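Local atomic coordinates of SAM dependent methyltransferase (Aquifex aeolicus, PDB entry 3DH0), a protein that binds S-adenosylmethionine in a Rossmann-like fold and probably transfers its methyl group to an acceptor that is not identified. Residues S19-F24 / A48-P53; M112-H117 / A140-K145; I173-V178 / F186-M191. One frame throughout, in Å; residues are numbered along the deposited sequence.

Contact 1: S19-F24 / A48-P53; sequences SRLELF and AGFYLP. With SAM (S-adenosylmethionine), chain C.
This contact closes the carboxylate end of the S-adenosylmethionine pocket, where a 3-10 turn from the N-terminal part of the chain meets the loop that leads into helix 52-59 of the Rossmann-like methyltransferase domain. R20 does the gripping. Its CG stands anti to the carbonyl carbon (chi1 -59°), and bends at chi2 and chi3 carry the guanidinium to the ligand, which it meets with its edge. NH1 of R20 donates to OXT of SAM over 3.0 Å at 161°, whereas the bond from NH2 of R20 to SAM O is weak. The aliphatic root of the same side chain packs on F50: CB of R20 lies 3.6 Å from CE2 of F50, and CG stands over one ring face in a CH-pi contact. At the outer side, CD2 of L21 reaches CZ of F50 at 4.0 Å. F24 and Y51 set their rings nearly parallel, 16° apart, but slid so far that they barely overlap; CZ of F24 is 3.5 Å from CZ of Y51. The hydroxyl of Y51 also sits over one face of the R20 guanidinium, so the tyrosine probably helps to position the charged group. F24 is backed by V29 of helix 26-33. No direct hydrogen bond joins the two segments; one water bridges them, accepting from OH of Y51 at 2.8 Å and donating to the carbonyl O atoms of R20 and F24.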
loop_
_atom_site.group_PDB
_atom_site.type_symbol
_atom_site.label_atom_id
_atom_site.label_comp_id
_atom_site.label_asym_id
_atom_site.label_seq_id
_atom_site.Cartn_x
_atom_site.Cartn_y
_atom_site.Cartn_z
ATOM N N SER A 19 16.351 3.298 -6.727
ATOM C CA SER A 19 16.924 4.096 -5.648
ATOM C C SER A 19 15.937 4.370 -4.517
ATOM O O SER A 19 16.300 5.010 -3.520
ATOM C CB SER A 19 17.435 5.423 -6.190
ATOM O OG SER A 19 16.368 6.209 -6.663
ATOM N N ARG A 20 14.696 3.903 -4.685
ATOM C CA ARG A 20 13.648 4.084 -3.682
ATOM C C ARG A 20 14.014 3.199 -2.505
ATOM O O ARG A 20 13.545 3.399 -1.389
ATOM C CB ARG A 20 12.270 3.635 -4.209
ATOM C CG ARG A 20 11.737 4.329 -5.460
ATOM C CD ARG A 20 10.877 5.563 -5.175
ATOM N NE ARG A 20 9.649 5.346 -4.386
ATOM C CZ ARG A 20 8.595 4.608 -4.745
ATOM N NH1 ARG A 20 8.569 3.963 -5.901
ATOM N NH2 ARG A 20 7.537 4.558 -3.952
ATOM N N LEU A 21 14.848 2.203 -2.763
ATOM C CA LEU A 21 15.249 1.292 -1.714
ATOM C C LEU A 21 15.930 2.045 -0.588
ATOM O O LEU A 21 15.950 1.592 0.549
ATOM C CB LEU A 21 16.174 0.237 -2.292
ATOM C CG LEU A 21 15.442 -0.543 -3.376
ATOM C CD1 LEU A 21 16.436 -1.345 -4.176
ATOM C CD2 LEU A 21 14.381 -1.435 -2.741
ATOM N N GLU A 22 16.487 3.202 -0.913
ATOM C CA GLU A 22 17.166 4.023 0.077
ATOM C C GLU A 22 16.200 4.556 1.130
ATOM O O GLU A 22 16.618 5.135 2.130
ATOM C CB GLU A 22 17.870 5.180 -0.625
ATOM C CG GLU A 22 19.082 4.749 -1.435
ATOM C CD GLU A 22 19.392 5.705 -2.570
ATOM O OE1 GLU A 22 18.965 6.877 -2.477
ATOM O OE2 GLU A 22 20.063 5.282 -3.545
ATOM N N LEU A 23 14.902 4.363 0.904
ATOM C CA LEU A 23 13.896 4.845 1.842
ATOM C C LEU A 23 13.752 3.875 2.991
ATOM O O LEU A 23 13.687 4.277 4.156
ATOM C CB LEU A 23 12.546 5.021 1.141
ATOM C CG LEU A 23 12.377 6.249 0.244
ATOM C CD1 LEU A 23 13.441 6.255 -0.834
ATOM C CD2 LEU A 23 10.995 6.231 -0.371
ATOM N N PHE A 24 13.695 2.594 2.643
ATOM C CA PHE A 24 13.566 1.512 3.616
ATOM C C PHE A 24 13.658 0.179 2.901
ATOM O O PHE A 24 13.361 0.085 1.713
ATOM C CB PHE A 24 12.233 1.609 4.366
ATOM C CG PHE A 24 11.030 1.410 3.502
ATOM C CD1 PHE A 24 10.553 0.126 3.233
ATOM C CD2 PHE A 24 10.360 2.506 2.970
ATOM C CE1 PHE A 24 9.424 -0.066 2.449
ATOM C CE2 PHE A 24 9.222 2.334 2.179
ATOM C CZ PHE A 24 8.748 1.041 1.915
ATOM N N ALA A 48 3.522 1.937 -10.229
ATOM C CA ALA A 48 4.365 1.276 -11.212
ATOM C C ALA A 48 4.531 -0.213 -10.879
ATOM O O ALA A 48 4.996 -0.991 -11.698
ATOM C CB ALA A 48 5.728 1.965 -11.265
ATOM N N GLY A 49 4.136 -0.591 -9.669
ATOM C CA GLY A 49 4.256 -1.967 -9.230
ATOM C C GLY A 49 5.637 -2.214 -8.665
ATOM O O GLY A 49 6.135 -3.338 -8.695
ATOM N N PHE A 50 6.249 -1.150 -8.146
ATOM C CA PHE A 50 7.594 -1.202 -7.588
ATOM C C PHE A 50 7.775 -2.243 -6.499
ATOM O O PHE A 50 8.641 -3.097 -6.608
ATOM C CB PHE A 50 7.998 0.167 -7.049
ATOM C CG PHE A 50 9.398 0.211 -6.527
ATOM C CD1 PHE A 50 10.481 0.094 -7.397
ATOM C CD2 PHE A 50 9.644 0.324 -5.162
ATOM C CE1 PHE A 50 11.794 0.087 -6.913
ATOM C CE2 PHE A 50 10.954 0.318 -4.663
ATOM C CZ PHE A 50 12.031 0.198 -5.541
ATOM N N TYR A 51 6.966 -2.174 -5.449
ATOM C CA TYR A 51 7.056 -3.138 -4.357
ATOM C C TYR A 51 6.430 -4.506 -4.650
ATOM O O TYR A 51 6.489 -5.401 -3.824
ATOM C CB TYR A 51 6.423 -2.552 -3.099
ATOM C CG TYR A 51 7.166 -1.365 -2.554
ATOM C CD1 TYR A 51 8.443 -1.506 -2.023
ATOM C CD2 TYR A 51 6.611 -0.095 -2.589
ATOM C CE1 TYR A 51 9.147 -0.409 -1.545
ATOM C CE2 TYR A 51 7.317 1.012 -2.109
ATOM C CZ TYR A 51 8.577 0.840 -1.593
ATOM O OH TYR A 51 9.288 1.906 -1.133
ATOM N N LEU A 52 5.849 -4.675 -5.830
ATOM C CA LEU A 52 5.212 -5.938 -6.187
ATOM C C LEU A 52 6.132 -7.160 -6.167
ATOM O O LEU A 52 5.735 -8.240 -5.725
ATOM C CB LEU A 52 4.507 -5.813 -7.549
ATOM C CG LEU A 52 3.148 -5.077 -7.547
ATOM C CD1 LEU A 52 2.529 -5.077 -8.946
ATOM C CD2 LEU A 52 2.207 -5.744 -6.558
ATOM N N PRO A 53 7.367 -7.019 -6.663
ATOM C CA PRO A 53 8.258 -8.184 -6.637
ATOM C C PRO A 53 8.457 -8.694 -5.208
ATOM O O PRO A 53 8.705 -9.875 -4.979
ATOM C CB PRO A 53 9.550 -7.631 -7.229
ATOM C CG PRO A 53 9.041 -6.649 -8.233
ATOM C CD PRO A 53 7.945 -5.935 -7.479
HETATM N N SAM C . 3.029 2.723 -3.953
HETATM C CA SAM C . 3.729 2.953 -5.254
HETATM C C SAM C . 5.185 2.562 -5.148
HETATM O O SAM C . 5.604 2.134 -4.072
HETATM O OXT SAM C . 5.872 2.711 -6.211
HETATM C CB SAM C . 3.621 4.424 -5.644
HETATM C CG SAM C . 2.237 4.882 -5.423
HETATM S SD SAM C . 1.764 6.596 -5.783
HETATM C CE SAM C . 2.596 7.512 -4.485
HETATM C "C5'" SAM C . 0.092 6.555 -5.334
HETATM C "C4'" SAM C . -0.832 5.842 -6.299
HETATM O "O4'" SAM C . -2.106 5.885 -5.667
HETATM C "C3'" SAM C . -1.080 6.629 -7.600
HETATM O "O3'" SAM C . -0.452 5.831 -8.644
HETATM C "C2'" SAM C . -2.580 6.623 -7.819
HETATM O "O2'" SAM C . -3.087 6.335 -9.105
HETATM C "C1'" SAM C . -3.052 5.715 -6.641
HETATM N N9 SAM C . -4.321 6.034 -6.016
HETATM C C8 SAM C . -4.840 7.248 -5.611
HETATM N N7 SAM C . -6.012 7.146 -5.066
HETATM C C5 SAM C . -6.296 5.782 -5.110
HETATM C C6 SAM C . -7.412 5.013 -4.670
HETATM N N6 SAM C . -8.485 5.584 -4.082
HETATM N N1 SAM C . -7.382 3.637 -4.861
HETATM C C2 SAM C . -6.286 3.106 -5.456
HETATM N N3 SAM C . -5.194 3.738 -5.899
HETATM C C4 SAM C . -5.261 5.083 -5.693
HETATM O O HOH W 1 11.930 1.218 -0.516
#

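Contact 2: M112-H117 / A140-K145. With SAM (S-adenosylmethionine), chain C.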
loop_
_atom_site.group_PDB
_atom_site.type_symbol
_atom_site.label_atom_id
_atom_site.label_comp_id
_atom_site.label_asym_id
_atom_site.label_seq_id
_atom_site.Cartn_x
_atom_site.Cartn_y
_atom_site.Cartn_z
ATOM N N MET A 112 -0.469 -0.235 2.128
ATOM C CA MET A 112 -0.708 1.050 1.492
ATOM C C MET A 112 0.574 1.888 1.520
ATOM O O MET A 112 0.831 2.598 2.486
ATOM C CB MET A 112 -1.841 1.769 2.221
ATOM C CG MET A 112 -2.840 2.421 1.291
ATOM S SD MET A 112 -4.168 3.255 2.154
ATOM C CE MET A 112 -4.918 1.933 3.002
ATOM N N ALA A 113 1.376 1.805 0.463
ATOM C CA ALA A 113 2.635 2.551 0.415
ATOM C C ALA A 113 2.575 3.891 -0.314
ATOM O O ALA A 113 2.463 3.945 -1.534
ATOM C CB ALA A 113 3.731 1.683 -0.193
ATOM N N PHE A 114 2.683 4.967 0.458
ATOM C CA PHE A 114 2.645 6.332 -0.062
ATOM C C PHE A 114 1.373 6.674 -0.828
ATOM O O PHE A 114 1.387 7.539 -1.704
ATOM C CB PHE A 114 3.850 6.595 -0.973
ATOM C CG PHE A 114 5.171 6.356 -0.311
ATOM C CD1 PHE A 114 5.916 5.215 -0.612
ATOM C CD2 PHE A 114 5.669 7.265 0.619
ATOM C CE1 PHE A 114 7.130 4.983 -0.001
ATOM C CE2 PHE A 114 6.884 7.047 1.238
ATOM C CZ PHE A 114 7.625 5.900 0.929
ATOM N N THR A 115 0.272 6.022 -0.495
ATOM C CA THR A 115 -0.952 6.303 -1.208
ATOM C C THR A 115 -2.083 6.858 -0.336
ATOM O O THR A 115 -3.034 7.443 -0.853
ATOM C CB THR A 115 -1.410 5.028 -2.015
ATOM O OG1 THR A 115 -2.793 5.132 -2.396
ATOM C CG2 THR A 115 -1.203 3.785 -1.194
ATOM N N PHE A 116 -1.977 6.712 0.979
ATOM C CA PHE A 116 -3.032 7.197 1.861
ATOM C C PHE A 116 -3.359 8.682 1.694
ATOM O O PHE A 116 -4.525 9.058 1.588
ATOM C CB PHE A 116 -2.670 6.933 3.310
ATOM C CG PHE A 116 -3.816 7.113 4.260
ATOM C CD1 PHE A 116 -4.807 6.141 4.370
ATOM C CD2 PHE A 116 -3.910 8.257 5.042
ATOM C CE1 PHE A 116 -5.877 6.305 5.247
ATOM C CE2 PHE A 116 -4.969 8.436 5.919
ATOM C CZ PHE A 116 -5.959 7.457 6.025
ATOM N N HIS A 117 -2.336 9.530 1.680
ATOM C CA HIS A 117 -2.550 10.968 1.529
ATOM C C HIS A 117 -3.129 11.347 0.157
ATOM O O HIS A 117 -3.434 12.511 -0.085
ATOM C CB HIS A 117 -1.235 11.728 1.727
ATOM C CG HIS A 117 -0.247 11.494 0.631
ATOM N ND1 HIS A 117 0.454 10.313 0.502
ATOM C CD2 HIS A 117 0.086 12.251 -0.445
ATOM C CE1 HIS A 117 1.171 10.349 -0.608
ATOM N NE2 HIS A 117 0.962 11.513 -1.202
ATOM N N ALA A 140 -1.114 -2.279 6.804
ATOM C CA ALA A 140 0.209 -1.662 6.855
ATOM C C ALA A 140 0.272 -0.392 6.017
ATOM O O ALA A 140 0.365 -0.450 4.798
ATOM C CB ALA A 140 1.251 -2.645 6.374
ATOM N N ILE A 141 0.248 0.754 6.679
ATOM C CA ILE A 141 0.290 2.033 5.980
ATOM C C ILE A 141 1.645 2.727 6.133
ATOM O O ILE A 141 2.076 3.026 7.242
ATOM C CB ILE A 141 -0.836 2.958 6.504
ATOM C CG1 ILE A 141 -2.182 2.257 6.333
ATOM C CG2 ILE A 141 -0.812 4.283 5.778
ATOM C CD1 ILE A 141 -3.352 3.046 6.814
ATOM N N ILE A 142 2.309 2.985 5.011
ATOM C CA ILE A 142 3.620 3.638 5.022
ATOM C C ILE A 142 3.634 4.960 4.250
ATOM O O ILE A 142 3.263 4.996 3.078
ATOM C CB ILE A 142 4.709 2.700 4.421
ATOM C CG1 ILE A 142 4.863 1.455 5.297
ATOM C CG2 ILE A 142 6.041 3.433 4.309
ATOM C CD1 ILE A 142 5.978 0.519 4.866
ATOM N N ASP A 143 4.063 6.040 4.899
ATOM C CA ASP A 143 4.118 7.331 4.217
ATOM C C ASP A 143 5.207 8.307 4.677
ATOM O O ASP A 143 5.843 8.099 5.703
ATOM C CB ASP A 143 2.756 8.026 4.284
ATOM C CG ASP A 143 2.367 8.644 2.953
ATOM O OD1 ASP A 143 3.247 9.274 2.318
ATOM O OD2 ASP A 143 1.195 8.498 2.536
ATOM N N TRP A 144 5.410 9.377 3.905
ATOM C CA TRP A 144 6.423 10.394 4.218
ATOM C C TRP A 144 6.096 11.139 5.492
ATOM O O TRP A 144 4.922 11.263 5.851
ATOM C CB TRP A 144 6.531 11.449 3.116
ATOM C CG TRP A 144 6.840 10.940 1.761
ATOM C CD1 TRP A 144 5.957 10.750 0.738
ATOM C CD2 TRP A 144 8.132 10.594 1.255
ATOM N NE1 TRP A 144 6.625 10.308 -0.380
ATOM C CE2 TRP A 144 7.960 10.205 -0.089
ATOM C CE3 TRP A 144 9.416 10.577 1.806
ATOM C CZ2 TRP A 144 9.037 9.804 -0.891
ATOM C CZ3 TRP A 144 10.482 10.178 1.011
ATOM C CH2 TRP A 144 10.286 9.799 -0.320
ATOM N N LYS A 145 7.137 11.664 6.142
ATOM C CA LYS A 145 7.009 12.434 7.382
ATOM C C LYS A 145 6.408 13.799 7.026
ATOM O O LYS A 145 6.536 14.254 5.885
ATOM C CB LYS A 145 8.394 12.617 8.022
ATOM C CG LYS A 145 8.470 12.204 9.482
ATOM C CD LYS A 145 8.985 10.782 9.664
ATOM C CE LYS A 145 10.517 10.752 9.740
ATOM N NZ LYS A 145 11.057 9.367 9.913
HETATM N N SAM C . 3.029 2.723 -3.953
HETATM C CA SAM C . 3.729 2.953 -5.254
HETATM C C SAM C . 5.185 2.562 -5.148
HETATM O O SAM C . 5.604 2.134 -4.072
HETATM O OXT SAM C . 5.872 2.711 -6.211
HETATM C CB SAM C . 3.621 4.424 -5.644
HETATM C CG SAM C . 2.237 4.882 -5.423
HETATM S SD SAM C . 1.764 6.596 -5.783
HETATM C CE SAM C . 2.596 7.512 -4.485
HETATM C "C5'" SAM C . 0.092 6.555 -5.334
HETATM C "C4'" SAM C . -0.832 5.842 -6.299
HETATM O "O4'" SAM C . -2.106 5.885 -5.667
HETATM C "C3'" SAM C . -1.080 6.629 -7.600
HETATM O "O3'" SAM C . -0.452 5.831 -8.644
HETATM C "C2'" SAM C . -2.580 6.623 -7.819
HETATM O "O2'" SAM C . -3.087 6.335 -9.105
HETATM C "C1'" SAM C . -3.052 5.715 -6.641
HETATM N N9 SAM C . -4.321 6.034 -6.016
HETATM C C8 SAM C . -4.840 7.248 -5.611
HETATM N N7 SAM C . -6.012 7.146 -5.066
HETATM C C5 SAM C . -6.296 5.782 -5.110
HETATM C C6 SAM C . -7.412 5.013 -4.670
HETATM N N6 SAM C . -8.485 5.584 -4.082
HETATM N N1 SAM C . -7.382 3.637 -4.861
HETATM C C2 SAM C . -6.286 3.106 -5.456
HETATM N N3 SAM C . -5.194 3.738 -5.899
HETATM C C4 SAM C . -5.261 5.083 -5.693
HETATM O O HOH W 2 0.074 5.524 2.464
#
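Parallel beta pairing joins strands 107-113 and 137-144 of the Rossmann-like sheet at their C-terminal ends, the edge where the cofactor binds. Three backbone hydrogen bonds hold the register: M112 N to A140 O, straight at 176°; I142 N to M112 O, from above the carbonyl plane; and F114 N to I142 O, 2.7 Å long and nearly along the C=O axis. At the last strand residue, O of A113 accepts from N of SAM at 2.8 Å; beyond it, OG1 of T115 gives a weak bond to SAM O4'. Among apolar contacts, CB of F116 meets CG2 of I141, while the ring of F114 crosses W144 obliquely, planes at 42°, bringing its CD2 within 3.5 Å of CD1 of W144. The side-chain polar contacts between the segments centre on the buried carboxylate of D143. Its OD1 takes the N-H of W144 on the anti lone pair, 2.7 Å away, which would help to fix the group's rotation. A water accepts from F116 N and lies near both M112 O and D143 OD2, which compete for its protons. The syn lone pair of that OD2 receives ND1 of H117 at 2.8 Å, close to the imidazole plane.

Contact 3: I173-V178 / F186-M191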
loop_
_atom_site.group_PDB
_atom_site.type_symbol
_atom_site.label_atom_id
_atom_site.label_comp_id
_atom_site.label_asym_id
_atom_site.label_seq_id
_atom_site.Cartn_x
_atom_site.Cartn_y
_atom_site.Cartn_z
ATOM N N ILE A 173 -10.659 1.305 12.590
ATOM C CA ILE A 173 -9.453 0.473 12.631
ATOM C C ILE A 173 -8.613 0.753 13.881
ATOM O O ILE A 173 -8.383 1.916 14.239
ATOM C CB ILE A 173 -8.537 0.694 11.411
ATOM C CG1 ILE A 173 -9.301 0.454 10.111
ATOM C CG2 ILE A 173 -7.340 -0.234 11.498
ATOM C CD1 ILE A 173 -9.992 1.694 9.592
ATOM N N ARG A 174 -8.145 -0.316 14.527
ATOM C CA ARG A 174 -7.336 -0.194 15.737
ATOM C C ARG A 174 -5.839 -0.165 15.440
ATOM O O ARG A 174 -5.288 -1.104 14.864
ATOM C CB ARG A 174 -7.650 -1.345 16.694
ATOM C CG ARG A 174 -7.576 -2.724 16.058
ATOM C CD ARG A 174 -8.254 -3.794 16.930
ATOM N NE ARG A 174 -8.731 -4.929 16.127
ATOM C CZ ARG A 174 -9.415 -5.970 16.609
ATOM N NH1 ARG A 174 -9.705 -6.024 17.910
ATOM N NH2 ARG A 174 -9.809 -6.956 15.791
ATOM N N VAL A 175 -5.188 0.923 15.850
ATOM C CA VAL A 175 -3.751 1.095 15.642
ATOM C C VAL A 175 -2.970 0.567 16.829
ATOM O O VAL A 175 -3.246 0.932 17.967
ATOM C CB VAL A 175 -3.363 2.576 15.465
ATOM C CG1 VAL A 175 -1.881 2.674 15.118
ATOM C CG2 VAL A 175 -4.232 3.229 14.394
ATOM N N GLY A 176 -1.983 -0.279 16.557
ATOM C CA GLY A 176 -1.167 -0.845 17.620
ATOM C C GLY A 176 0.254 -0.303 17.681
ATOM O O GLY A 176 0.836 -0.190 18.756
ATOM N N ARG A 177 0.809 0.044 16.526
ATOM C CA ARG A 177 2.165 0.553 16.452
ATOM C C ARG A 177 2.295 1.712 15.479
ATOM O O ARG A 177 1.547 1.821 14.516
ATOM C CB ARG A 177 3.113 -0.556 15.999
ATOM C CG ARG A 177 3.800 -1.316 17.105
ATOM C CD ARG A 177 4.285 -2.677 16.610
ATOM N NE ARG A 177 4.914 -2.586 15.294
ATOM C CZ ARG A 177 5.226 -3.632 14.525
ATOM N NH1 ARG A 177 4.972 -4.871 14.936
ATOM N NH2 ARG A 177 5.788 -3.435 13.334
ATOM N N VAL A 178 3.263 2.574 15.745
ATOM C CA VAL A 178 3.565 3.703 14.878
ATOM C C VAL A 178 5.059 3.879 15.026
ATOM O O VAL A 178 5.517 4.377 16.042
ATOM C CB VAL A 178 2.834 4.988 15.313
ATOM C CG1 VAL A 178 3.378 6.171 14.545
ATOM C CG2 VAL A 178 1.351 4.855 15.033
ATOM N N PHE A 186 7.331 7.064 7.925
ATOM C CA PHE A 186 6.855 6.444 9.142
ATOM C C PHE A 186 5.984 5.270 8.706
ATOM O O PHE A 186 5.733 5.078 7.522
ATOM C CB PHE A 186 6.062 7.439 9.988
ATOM C CG PHE A 186 4.860 8.003 9.306
ATOM C CD1 PHE A 186 3.716 7.235 9.136
ATOM C CD2 PHE A 186 4.864 9.317 8.848
ATOM C CE1 PHE A 186 2.591 7.768 8.520
ATOM C CE2 PHE A 186 3.748 9.863 8.230
ATOM C CZ PHE A 186 2.609 9.091 8.064
ATOM N N GLY A 187 5.546 4.468 9.657
ATOM C CA GLY A 187 4.711 3.339 9.321
ATOM C C GLY A 187 3.713 3.163 10.432
ATOM O O GLY A 187 3.948 3.578 11.559
ATOM N N VAL A 188 2.575 2.573 10.110
ATOM C CA VAL A 188 1.556 2.336 11.114
ATOM C C VAL A 188 1.038 0.912 10.996
ATOM O O VAL A 188 0.786 0.410 9.909
ATOM C CB VAL A 188 0.403 3.365 11.010
ATOM C CG1 VAL A 188 0.235 3.813 9.588
ATOM C CG2 VAL A 188 -0.882 2.767 11.547
ATOM N N TYR A 189 0.915 0.273 12.146
ATOM C CA TYR A 189 0.468 -1.100 12.268
ATOM C C TYR A 189 -0.963 -1.047 12.754
ATOM O O TYR A 189 -1.238 -0.509 13.824
ATOM C CB TYR A 189 1.355 -1.783 13.304
ATOM C CG TYR A 189 1.311 -3.289 13.378
ATOM C CD1 TYR A 189 0.366 -3.955 14.173
ATOM C CD2 TYR A 189 2.293 -4.045 12.751
ATOM C CE1 TYR A 189 0.427 -5.344 14.344
ATOM C CE2 TYR A 189 2.358 -5.419 12.913
ATOM C CZ TYR A 189 1.435 -6.066 13.708
ATOM O OH TYR A 189 1.560 -7.436 13.870
ATOM N N ALA A 190 -1.881 -1.595 11.972
ATOM C CA ALA A 190 -3.276 -1.584 12.369
ATOM C C ALA A 190 -3.950 -2.890 12.021
ATOM O O ALA A 190 -3.602 -3.544 11.037
ATOM C CB ALA A 190 -3.994 -0.433 11.701
ATOM N N MET A 191 -4.916 -3.274 12.844
ATOM C CA MET A 191 -5.659 -4.509 12.625
ATOM C C MET A 191 -7.137 -4.182 12.429
ATOM O O MET A 191 -7.719 -3.371 13.158
ATOM C CB MET A 191 -5.461 -5.469 13.811
ATOM C CG MET A 191 -6.122 -6.820 13.633
ATOM S SD MET A 191 -5.711 -8.005 14.952
ATOM C CE MET A 191 -4.597 -9.109 14.059
#
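O of Y189 is held by two N-H groups in the antiparallel hairpin of strands 174-181 and 185-191: G176 N donates in the carbonyl plane over 2.8 Å, and R177 N adds a weak bond of 3.4 Å. CA of V175 approaches the same oxygen in a CA-H...O contact. Two successive residues facing one make a classic beta bulge, and the register shifts by one between V175 and R177. On one side of it Y189 N donates to R177 O at 2.9 Å; on the other, M191 N donates to R174 O in the carbonyl plane. The face bearing R177 and Y189 carries the main side-chain contact. CG of Y189 is anti to its backbone N (chi1 -166°), and the R177 chain bends at chi3 so that its guanidinium stacks on the tyrosine, centres 4.1 Å apart and planes at 30°. R177 also makes a cation-pi contact with F33 of helix 26-33. An alanine here would remove the guanidinium, and the Y189 ring would probably be less firmly fixed and the tie to helix 26-33 weakened. The face bearing V175 and V188 packs on L168 of helix 161-170. There CG1 of V175 meets CG2 of V188 at 3.7 Å, and CG2 of I173 rests 3.4 Å from CB of A190.

In the fold
From the N terminus, contact 1 comes first: it closes a loop through helix 26-33 and strand 40-43, bringing 19-24 to the start of helix 52-59. Contact 2 then closes a crossover from strand 107-113 through helix 122-132 to its parallel neighbour 137-144. Contact 3 is the hairpin of strands 174-181 and 185-191, with 174-181 outermost in the sheet. The three follow in series; none nests or crosses. Contacts 1 and 2 touch through L23 with F114 and W144, and both reach SAM. Contact 2 continues into contact 3, strand 185-191 lying antiparallel beside 137-144 with probable hydrogen bonds from V188 N to I141 O and F186 N to D143 O. Contacts 1 and 3 do not touch.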